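Long-range contacts in L-ribulose 3-epimerase (Methylomonas sp. DH-1, PDB 7CJ6), which catalyses the manganese-dependent epimerisation of ketoses at C3, with highest activity toward L-ribulose and with D-allulose and D-fructose also accepted: residues H12-S17 / E246-E251; G110-A115 / I149-V154; G117-P122 / Y157-M162. All coordinates share one frame; numbering follows the deposited sequence.

Contact 1 (H12-S17 / E246-E251). With MN (manganese (II) ion), chain C; PSJ (D-psicose), chain D.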
loop_
_atom_site.group_PDB
_atom_site.type_symbol
_atom_site.label_atom_id
_atom_site.label_comp_id
_atom_site.label_asym_id
_atom_site.label_seq_id
_atom_site.Cartn_x
_atom_site.Cartn_y
_atom_site.Cartn_z
ATOM N N HIS A 12 10.616 2.657 -17.265
ATOM C CA HIS A 12 9.345 3.417 -17.181
ATOM C C HIS A 12 9.666 4.896 -17.420
ATOM O O HIS A 12 10.725 5.361 -16.949
ATOM C CB HIS A 12 8.668 3.133 -15.838
ATOM C CG HIS A 12 7.262 3.620 -15.767
ATOM N ND1 HIS A 12 6.959 4.923 -15.444
ATOM C CD2 HIS A 12 6.089 2.989 -15.973
ATOM C CE1 HIS A 12 5.652 5.080 -15.457
ATOM N NE2 HIS A 12 5.097 3.908 -15.782
ATOM N N ALA A 13 8.799 5.606 -18.144
ATOM C CA ALA A 13 9.013 7.013 -18.549
ATOM C C ALA A 13 9.330 7.877 -17.318
ATOM O O ALA A 13 10.204 8.759 -17.434
ATOM C CB ALA A 13 7.803 7.514 -19.294
ATOM N N LEU A 14 8.662 7.626 -16.185
ATOM C CA LEU A 14 8.678 8.521 -14.990
ATOM C C LEU A 14 9.990 8.387 -14.215
ATOM O O LEU A 14 10.134 9.073 -13.177
ATOM C CB LEU A 14 7.480 8.220 -14.086
ATOM C CG LEU A 14 6.386 9.283 -14.143
ATOM C CD1 LEU A 14 5.661 9.225 -15.470
ATOM C CD2 LEU A 14 5.403 9.135 -12.997
ATOM N N VAL A 15 10.911 7.554 -14.695
ATOM C CA VAL A 15 12.312 7.529 -14.198
ATOM C C VAL A 15 13.003 8.814 -14.670
ATOM O O VAL A 15 13.902 9.288 -13.953
ATOM C CB VAL A 15 13.050 6.262 -14.665
ATOM C CG1 VAL A 15 14.546 6.356 -14.403
ATOM C CG2 VAL A 15 12.463 5.016 -14.024
ATOM N N TRP A 16 12.551 9.380 -15.800
ATOM C CA TRP A 16 13.225 10.494 -16.524
ATOM C C TRP A 16 12.328 11.732 -16.643
ATOM O O TRP A 16 12.834 12.837 -16.403
ATOM C CB TRP A 16 13.667 10.035 -17.914
ATOM C CG TRP A 16 14.807 9.070 -17.888
ATOM C CD1 TRP A 16 16.131 9.361 -17.732
ATOM C CD2 TRP A 16 14.719 7.644 -18.027
ATOM N NE1 TRP A 16 16.874 8.212 -17.770
ATOM C CE2 TRP A 16 16.035 7.144 -17.949
ATOM C CE3 TRP A 16 13.661 6.746 -18.216
ATOM C CZ2 TRP A 16 16.313 5.782 -18.041
ATOM C CZ3 TRP A 16 13.941 5.403 -18.312
ATOM C CH2 TRP A 16 15.249 4.931 -18.225
ATOM N N SER A 17 11.075 11.557 -17.069
ATOM C CA SER A 17 10.162 12.659 -17.466
ATOM C C SER A 17 8.806 12.532 -16.768
ATOM O O SER A 17 8.203 11.447 -16.831
ATOM C CB SER A 17 9.984 12.698 -18.959
ATOM O OG SER A 17 11.172 13.127 -19.597
ATOM N N GLU A 246 10.677 0.236 -12.755
ATOM C CA GLU A 246 9.654 1.237 -12.382
ATOM C C GLU A 246 10.043 1.848 -11.036
ATOM O O GLU A 246 10.289 1.084 -10.078
ATOM C CB GLU A 246 8.288 0.562 -12.347
ATOM C CG GLU A 246 7.165 1.527 -12.044
ATOM C CD GLU A 246 5.795 0.970 -12.369
ATOM O OE1 GLU A 246 5.128 1.539 -13.238
ATOM O OE2 GLU A 246 5.404 -0.033 -11.752
ATOM N N SER A 247 10.109 3.179 -10.980
ATOM C CA SER A 247 10.524 3.944 -9.780
ATOM C C SER A 247 9.878 5.330 -9.808
ATOM O O SER A 247 9.762 5.933 -10.900
ATOM C CB SER A 247 12.024 4.026 -9.688
ATOM O OG SER A 247 12.421 4.729 -8.520
ATOM N N PHE A 248 9.465 5.810 -8.640
ATOM C CA PHE A 248 8.789 7.120 -8.476
ATOM C C PHE A 248 9.431 7.868 -7.311
ATOM O O PHE A 248 9.515 7.313 -6.194
ATOM C CB PHE A 248 7.286 6.923 -8.289
ATOM C CG PHE A 248 6.636 6.168 -9.418
ATOM C CD1 PHE A 248 6.230 6.824 -10.569
ATOM C CD2 PHE A 248 6.460 4.796 -9.344
ATOM C CE1 PHE A 248 5.643 6.126 -11.613
ATOM C CE2 PHE A 248 5.871 4.100 -10.388
ATOM C CZ PHE A 248 5.466 4.766 -11.521
ATOM N N SER A 249 9.909 9.079 -7.604
ATOM C CA SER A 249 10.474 10.047 -6.632
ATOM C C SER A 249 9.792 11.398 -6.855
ATOM O O SER A 249 9.390 11.667 -8.009
ATOM C CB SER A 249 11.967 10.156 -6.775
ATOM O OG SER A 249 12.491 11.119 -5.874
ATOM N N SER A 250 9.663 12.203 -5.799
ATOM C CA SER A 250 9.091 13.573 -5.862
ATOM C C SER A 250 9.929 14.427 -6.819
ATOM O O SER A 250 9.431 15.479 -7.270
ATOM C CB SER A 250 9.007 14.194 -4.492
ATOM O OG SER A 250 10.267 14.153 -3.840
ATOM N N GLU A 251 11.150 13.977 -7.128
ATOM C CA GLU A 251 12.114 14.700 -8.001
ATOM C C GLU A 251 11.526 14.789 -9.415
ATOM O O GLU A 251 11.665 15.862 -10.041
ATOM C CB GLU A 251 13.478 14.004 -7.979
ATOM C CG GLU A 251 14.625 14.937 -7.623
ATOM C CD GLU A 251 15.320 15.589 -8.806
ATOM O OE1 GLU A 251 15.214 15.049 -9.926
ATOM O OE2 GLU A 251 15.963 16.638 -8.604
HETATM MN MN MN C . 3.887 -1.303 -12.159
HETATM C C1 PSJ D . 1.149 1.740 -10.731
HETATM O O1 PSJ D . 1.367 1.532 -9.333
HETATM C C2 PSJ D . 1.928 0.703 -11.491
HETATM O O2 PSJ D . 2.587 -0.078 -10.865
HETATM C C3 PSJ D . 1.839 0.639 -12.986
HETATM O O3 PSJ D . 3.124 0.460 -13.577
HETATM C C4 PSJ D . 1.195 1.934 -13.441
HETATM O O4 PSJ D . -0.174 1.845 -13.063
HETATM C C5 PSJ D . 1.288 2.197 -14.938
HETATM O O5 PSJ D . 2.062 1.166 -15.566
HETATM C C6 PSJ D . 1.913 3.567 -15.199
HETATM O O6 PSJ D . 1.810 3.919 -16.590
#
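His-12 and Phe-248 form an offset edge-to-face aromatic pair where the loops after the first and last strands of the TIM barrel meet. The edge of the Phe-248 ring points at one face of the imidazole. The ring centroids are 5.4 Å apart and the planes meet at 67°. CD2 of Leu-14 lies at the edge of the Phe-248 ring, in its plane, 3.3 Å from CE1. Val-15 and Ser-247 pack more loosely, with CG2 of Val-15 4.2 Å from the Ser-247 carbonyl O. With an alanine in place of His-12, the Phe-248 edge would probably lose the aromatic face it points at, and a gap is likely to open beside C6 of the sugar.

One hydrogen bond within 12-17 steadies the imidazole. The backbone N of Leu-14 donates to ND1 of His-12 at 3.3 Å. This helps to fix the ring's rotation, though the donor stands 26° out of the ring plane. Glu-246 only lies alongside His-12, pointing the same way. Both have CG anti to the backbone N (chi1 -168° in His-12), which sends the two side chains together toward the bound D-psicose.

OE2 of Glu-246 binds the manganese ion at 2.0 Å. Glu-152, Asp-185 and His-211 are the other protein ligands, and O2 and O3 of D-psicose complete the site. Glu-246 thus binds the metal and is probably one of two proton donor/acceptor residues, while NE2 of His-12 lies 3.3 Å from C6 of the sugar.

Contact 2 (G110-A115 / I149-V154); sequences GVIYCA and IDLEVV. With MN (manganese (II) ion), chain C; PSJ (D-psicose), chain D.
Gly-110 and Glu-152 join neighbouring parallel strands of the TIM barrel, in the beta-alpha-beta unit of strand 107-112, helix 125-143 and strand 148-152. The N of Glu-152 donates to the O of Gly-110 at 2.9 Å.

The tight part gathers round Tyr-113 and the aliphatic side chains. The Tyr-113 OH donates to the O of Glu-152 at 2.6 Å, from 30° off the carbonyl plane. CG of Tyr-113 sits between its backbone N and carbonyl carbon (chi1 55°), which turns the ring back toward strand 148-152. The carbonyl then lies at the ring edge. On the helix side, CD1 of Ile-112 meets CD2 of Leu-151 at 3.5 Å, the two side chains crossing at about a right angle. Met-135 and Leu-138 of helix 125-143 also touch Ile-112. Toward the sugar, CG2 of Val-111 touches CG1 of Val-154 at 3.6 Å and stands 3.8 Å from O4 of D-psicose.

The loose part is the other main-chain link. The bond from the Gly-110 N to the Asp-150 O is long, 3.4 Å, bent and weak. That N also bonds to ND1 of His-183. No side of the contact opens to solvent, as every touching residue is buried.

Glu-152 extends from this strand end, and its OE2 binds manganese at 2.0 Å. Glu-152, a manganese ligand and probably a proton donor or acceptor, is thus set on a main chain held at both N and O.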
loop_
_atom_site.group_PDB
_atom_site.type_symbol
_atom_site.label_atom_id
_atom_site.label_comp_id
_atom_site.label_asym_id
_atom_site.label_seq_id
_atom_site.Cartn_x
_atom_site.Cartn_y
_atom_site.Cartn_z
ATOM N N GLY A 110 -0.418 -2.504 -17.641
ATOM C CA GLY A 110 -0.743 -1.651 -16.484
ATOM C C GLY A 110 -2.181 -1.832 -16.039
ATOM O O GLY A 110 -2.753 -2.904 -16.306
ATOM N N VAL A 111 -2.748 -0.820 -15.378
ATOM C CA VAL A 111 -4.130 -0.882 -14.819
ATOM C C VAL A 111 -5.093 -0.391 -15.903
ATOM O O VAL A 111 -5.529 0.780 -15.852
ATOM C CB VAL A 111 -4.229 -0.106 -13.493
ATOM C CG1 VAL A 111 -5.585 -0.278 -12.823
ATOM C CG2 VAL A 111 -3.115 -0.530 -12.545
ATOM N N ILE A 112 -5.379 -1.273 -16.866
ATOM C CA ILE A 112 -6.186 -0.990 -18.092
ATOM C C ILE A 112 -7.624 -1.475 -17.880
ATOM O O ILE A 112 -8.464 -1.234 -18.770
ATOM C CB ILE A 112 -5.536 -1.653 -19.324
ATOM C CG1 ILE A 112 -5.363 -3.165 -19.150
ATOM C CG2 ILE A 112 -4.214 -0.984 -19.653
ATOM C CD1 ILE A 112 -4.902 -3.870 -20.402
ATOM N N TYR A 113 -7.898 -2.121 -16.743
ATOM C CA TYR A 113 -9.143 -2.899 -16.499
ATOM C C TYR A 113 -10.021 -2.192 -15.459
ATOM O O TYR A 113 -11.110 -2.708 -15.123
ATOM C CB TYR A 113 -8.791 -4.322 -16.060
ATOM C CG TYR A 113 -7.877 -4.379 -14.864
ATOM C CD1 TYR A 113 -8.389 -4.403 -13.577
ATOM C CD2 TYR A 113 -6.501 -4.386 -15.014
ATOM C CE1 TYR A 113 -7.561 -4.446 -12.468
ATOM C CE2 TYR A 113 -5.659 -4.430 -13.917
ATOM C CZ TYR A 113 -6.189 -4.460 -12.640
ATOM O OH TYR A 113 -5.370 -4.497 -11.550
ATOM N N CYS A 114 -9.568 -1.039 -14.966
ATOM C CA CYS A 114 -10.283 -0.237 -13.941
ATOM C C CYS A 114 -9.578 1.107 -13.761
ATOM O O CYS A 114 -8.470 1.279 -14.310
ATOM C CB CYS A 114 -10.314 -0.959 -12.600
ATOM S SG CYS A 114 -8.694 -0.997 -11.793
ATOM N N ALA A 115 -10.197 2.011 -13.004
ATOM C CA ALA A 115 -9.578 3.287 -12.590
ATOM C C ALA A 115 -8.415 2.962 -11.649
ATOM O O ALA A 115 -8.618 2.182 -10.690
ATOM C CB ALA A 115 -10.602 4.187 -11.945
ATOM N N ILE A 149 -2.434 -7.531 -24.610
ATOM C CA ILE A 149 -2.735 -6.741 -23.387
ATOM C C ILE A 149 -2.319 -7.569 -22.165
ATOM O O ILE A 149 -2.576 -8.790 -22.151
ATOM C CB ILE A 149 -4.207 -6.278 -23.357
ATOM C CG1 ILE A 149 -5.193 -7.435 -23.186
ATOM C CG2 ILE A 149 -4.515 -5.458 -24.600
ATOM C CD1 ILE A 149 -6.627 -6.987 -23.013
ATOM N N ASP A 150 -1.671 -6.917 -21.197
ATOM C CA ASP A 150 -1.238 -7.533 -19.919
ATOM C C ASP A 150 -1.855 -6.734 -18.767
ATOM O O ASP A 150 -1.487 -5.553 -18.602
ATOM C CB ASP A 150 0.289 -7.605 -19.852
ATOM C CG ASP A 150 0.933 -7.873 -21.200
ATOM O OD1 ASP A 150 1.147 -9.064 -21.520
ATOM O OD2 ASP A 150 1.234 -6.890 -21.912
ATOM N N LEU A 151 -2.759 -7.367 -18.015
ATOM C CA LEU A 151 -3.512 -6.755 -16.889
ATOM C C LEU A 151 -2.612 -6.748 -15.653
ATOM O O LEU A 151 -2.285 -7.843 -15.143
ATOM C CB LEU A 151 -4.789 -7.553 -16.605
ATOM C CG LEU A 151 -5.579 -8.039 -17.817
ATOM C CD1 LEU A 151 -7.008 -8.355 -17.422
ATOM C CD2 LEU A 151 -5.563 -7.027 -18.941
ATOM N N GLU A 152 -2.231 -5.556 -15.190
ATOM C CA GLU A 152 -1.302 -5.403 -14.044
ATOM C C GLU A 152 -2.077 -5.539 -12.734
ATOM O O GLU A 152 -2.896 -4.651 -12.415
ATOM C CB GLU A 152 -0.568 -4.069 -14.094
ATOM C CG GLU A 152 0.540 -3.991 -13.073
ATOM C CD GLU A 152 1.399 -2.749 -13.179
ATOM O OE1 GLU A 152 1.025 -1.846 -13.957
ATOM O OE2 GLU A 152 2.421 -2.685 -12.476
ATOM N N VAL A 153 -1.807 -6.623 -12.014
ATOM C CA VAL A 153 -2.258 -6.866 -10.616
ATOM C C VAL A 153 -1.582 -5.812 -9.739
ATOM O O VAL A 153 -0.345 -5.785 -9.703
ATOM C CB VAL A 153 -1.908 -8.306 -10.192
ATOM C CG1 VAL A 153 -2.211 -8.562 -8.726
ATOM C CG2 VAL A 153 -2.620 -9.320 -11.073
ATOM N N VAL A 154 -2.358 -4.919 -9.120
ATOM C CA VAL A 154 -1.793 -3.869 -8.226
ATOM C C VAL A 154 -2.397 -4.032 -6.829
ATOM O O VAL A 154 -3.369 -4.805 -6.682
ATOM C CB VAL A 154 -2.034 -2.469 -8.811
ATOM C CG1 VAL A 154 -1.208 -2.265 -10.077
ATOM C CG2 VAL A 154 -3.510 -2.238 -9.082
HETATM MN MN MN C . 3.887 -1.303 -12.159
HETATM C C1 PSJ D . 1.149 1.740 -10.731
HETATM O O1 PSJ D . 1.367 1.532 -9.333
HETATM C C2 PSJ D . 1.928 0.703 -11.491
HETATM O O2 PSJ D . 2.587 -0.078 -10.865
HETATM C C3 PSJ D . 1.839 0.639 -12.986
HETATM O O3 PSJ D . 3.124 0.460 -13.577
HETATM C C4 PSJ D . 1.195 1.934 -13.441
HETATM O O4 PSJ D . -0.174 1.845 -13.063
HETATM C C5 PSJ D . 1.288 2.197 -14.938
HETATM O O5 PSJ D . 2.062 1.166 -15.566
HETATM C C6 PSJ D . 1.913 3.567 -15.199
HETATM O O6 PSJ D . 1.810 3.919 -16.590
#

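Contact 3 (G117-P122 / Y157-M162). With PSJ (D-psicose), chain D.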
loop_
_atom_site.group_PDB
_atom_site.type_symbol
_atom_site.label_atom_id
_atom_site.label_comp_id
_atom_site.label_asym_id
_atom_site.label_seq_id
_atom_site.Cartn_x
_atom_site.Cartn_y
_atom_site.Cartn_z
ATOM N N GLY A 117 -6.400 3.770 -8.651
ATOM C CA GLY A 117 -6.468 4.555 -7.407
ATOM C C GLY A 117 -7.271 3.864 -6.328
ATOM O O GLY A 117 -7.501 2.650 -6.438
ATOM N N LYS A 118 -7.679 4.625 -5.315
ATOM C CA LYS A 118 -8.166 4.083 -4.023
ATOM C C LYS A 118 -9.697 4.103 -4.012
ATOM O O LYS A 118 -10.281 5.151 -3.657
ATOM C CB LYS A 118 -7.544 4.881 -2.874
ATOM C CG LYS A 118 -7.835 4.338 -1.484
ATOM C CD LYS A 118 -6.941 4.928 -0.418
ATOM C CE LYS A 118 -7.242 4.372 0.957
ATOM N NZ LYS A 118 -8.621 4.692 1.388
ATOM N N TYR A 119 -10.315 2.986 -4.407
ATOM C CA TYR A 119 -11.785 2.787 -4.382
ATOM C C TYR A 119 -12.246 2.897 -2.936
ATOM O O TYR A 119 -11.583 2.383 -2.037
ATOM C CB TYR A 119 -12.177 1.439 -4.990
ATOM C CG TYR A 119 -12.111 1.391 -6.495
ATOM C CD1 TYR A 119 -13.178 1.804 -7.275
ATOM C CD2 TYR A 119 -10.980 0.927 -7.144
ATOM C CE1 TYR A 119 -13.123 1.765 -8.660
ATOM C CE2 TYR A 119 -10.910 0.879 -8.526
ATOM C CZ TYR A 119 -11.986 1.296 -9.289
ATOM O OH TYR A 119 -11.917 1.251 -10.654
ATOM N N PRO A 120 -13.371 3.599 -2.672
ATOM C CA PRO A 120 -13.870 3.755 -1.309
ATOM C C PRO A 120 -14.632 2.519 -0.808
ATOM O O PRO A 120 -15.029 2.510 0.339
ATOM C CB PRO A 120 -14.793 4.979 -1.425
ATOM C CG PRO A 120 -15.309 4.928 -2.850
ATOM C CD PRO A 120 -14.192 4.306 -3.666
ATOM N N GLY A 121 -14.813 1.513 -1.666
ATOM C CA GLY A 121 -15.561 0.288 -1.327
ATOM C C GLY A 121 -15.206 -0.877 -2.244
ATOM O O GLY A 121 -14.554 -0.698 -3.273
ATOM N N PRO A 122 -15.651 -2.106 -1.905
ATOM C CA PRO A 122 -15.298 -3.287 -2.685
ATOM C C PRO A 122 -16.029 -3.296 -4.034
ATOM O O PRO A 122 -17.053 -2.634 -4.167
ATOM C CB PRO A 122 -15.741 -4.455 -1.793
ATOM C CG PRO A 122 -16.882 -3.881 -0.978
ATOM C CD PRO A 122 -16.543 -2.417 -0.776
ATOM N N TYR A 157 -4.825 -0.469 -2.580
ATOM C CA TYR A 157 -4.937 1.012 -2.607
ATOM C C TYR A 157 -5.007 1.517 -4.053
ATOM O O TYR A 157 -5.193 2.740 -4.234
ATOM C CB TYR A 157 -3.757 1.673 -1.887
ATOM C CG TYR A 157 -3.550 1.237 -0.459
ATOM C CD1 TYR A 157 -4.397 1.661 0.550
ATOM C CD2 TYR A 157 -2.513 0.385 -0.116
ATOM C CE1 TYR A 157 -4.207 1.272 1.865
ATOM C CE2 TYR A 157 -2.310 -0.023 1.192
ATOM C CZ TYR A 157 -3.163 0.418 2.186
ATOM O OH TYR A 157 -2.973 0.017 3.478
ATOM N N GLU A 158 -4.895 0.620 -5.039
ATOM C CA GLU A 158 -4.734 0.982 -6.474
ATOM C C GLU A 158 -5.791 0.276 -7.334
ATOM O O GLU A 158 -6.038 0.745 -8.461
ATOM C CB GLU A 158 -3.308 0.672 -6.941
ATOM C CG GLU A 158 -2.251 1.515 -6.242
ATOM C CD GLU A 158 -0.911 1.647 -6.949
ATOM O OE1 GLU A 158 -0.858 1.454 -8.183
ATOM O OE2 GLU A 158 0.081 1.950 -6.258
ATOM N N THR A 159 -6.386 -0.812 -6.838
ATOM C CA THR A 159 -7.573 -1.453 -7.458
ATOM C C THR A 159 -8.334 -2.276 -6.420
ATOM O O THR A 159 -7.699 -2.748 -5.444
ATOM C CB THR A 159 -7.211 -2.367 -8.632
ATOM O OG1 THR A 159 -8.455 -2.711 -9.243
ATOM C CG2 THR A 159 -6.457 -3.611 -8.212
ATOM N N ASN A 160 -9.638 -2.451 -6.645
ATOM C CA ASN A 160 -10.495 -3.356 -5.839
ATOM C C ASN A 160 -10.856 -4.602 -6.662
ATOM O O ASN A 160 -11.629 -5.422 -6.156
ATOM C CB ASN A 160 -11.727 -2.624 -5.302
ATOM C CG ASN A 160 -12.658 -2.107 -6.378
ATOM O OD1 ASN A 160 -12.421 -2.296 -7.570
ATOM N ND2 ASN A 160 -13.727 -1.448 -5.960
ATOM N N ILE A 161 -10.309 -4.752 -7.873
ATOM C CA ILE A 161 -10.738 -5.814 -8.830
ATOM C C ILE A 161 -9.886 -7.075 -8.628
ATOM O O ILE A 161 -10.471 -8.172 -8.557
ATOM C CB ILE A 161 -10.693 -5.309 -10.285
ATOM C CG1 ILE A 161 -11.808 -4.295 -10.544
ATOM C CG2 ILE A 161 -10.772 -6.471 -11.264
ATOM C CD1 ILE A 161 -13.186 -4.914 -10.547
ATOM N N MET A 162 -8.567 -6.929 -8.540
ATOM C CA MET A 162 -7.638 -8.079 -8.367
ATOM C C MET A 162 -6.309 -7.587 -7.788
ATOM O O MET A 162 -5.690 -6.688 -8.391
ATOM C CB MET A 162 -7.396 -8.790 -9.700
ATOM C CG MET A 162 -7.095 -7.839 -10.832
ATOM S SD MET A 162 -7.152 -8.640 -12.453
ATOM C CE MET A 162 -5.531 -8.169 -13.049
HETATM C C1 PSJ D . 1.149 1.740 -10.731
HETATM O O1 PSJ D . 1.367 1.532 -9.333
HETATM C C2 PSJ D . 1.928 0.703 -11.491
HETATM O O2 PSJ D . 2.587 -0.078 -10.865
HETATM C C3 PSJ D . 1.839 0.639 -12.986
HETATM O O3 PSJ D . 3.124 0.460 -13.577
HETATM C C4 PSJ D . 1.195 1.934 -13.441
HETATM O O4 PSJ D . -0.174 1.845 -13.063
HETATM C C5 PSJ D . 1.288 2.197 -14.938
HETATM O O5 PSJ D . 2.062 1.166 -15.566
HETATM C C6 PSJ D . 1.913 3.567 -15.199
HETATM O O6 PSJ D . 1.810 3.919 -16.590
#
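Asn-160 stacks its amide on the Tyr-119 ring where two loops of the TIM barrel meet, those after strands 107-112 and 148-152. The amide and ring planes are 9° apart. ND2 lies 3.3 Å from CG of the ring, and OD1 sits over the rim of the same face. The Asn-160 CG lies between its backbone N and carbonyl carbon. This chi1 of 63° sends the amide over the ring, and chi2 of 1° helps lay it flat.

The N of Gly-117 donates to the O of Glu-158 at 3.1 Å, from above the carbonyl plane. The Glu-158 carboxylate faces the sugar: its OE1 accepts a hydrogen bond of 2.5 Å from O1 of D-psicose. CE of Lys-118 lies at the edge of the Tyr-157 ring.

Further out, Asp-77 is hydrogen-bonded to the Tyr-119 hydroxyl. At the dimer interface, Tyr-157 OH is hydrogen-bonded to Glu-158 of the second subunit, and Lys-118 NZ reaches Thr-260 O of that subunit. The ST turn of Thr-159, bonded to the N of Ile-161, shapes the chain around Asn-160. The amide itself is held by ND2 of Asn-160, which donates to the O of Gly-121 at 2.9 Å, in the carbonyl plane and in its own amide plane.

Overall arrangement
Contacts 1 and 2 are buried and contact 3 is partly exposed. All three reach the same D-psicose. Contacts 1 and 2 supply two of the manganese ligands, Glu-246 and Glu-152, from different strand ends of one barrel. Contact 1 joins the loops after the first and last strands through ring packing, whereas contact 2 joins neighbouring strands through main-chain and tyrosine hydroxyl bonds and aliphatic packing. Contact 3 joins the loops that follow the two strands of contact 2, and the two pack together through Cys-114 and Val-154 against Thr-159. Farther from the chain centre, contact 3 pairs an amide-ring stack with hydrogen bonds and carries side chains bonded to the second subunit, which touches neither of the others.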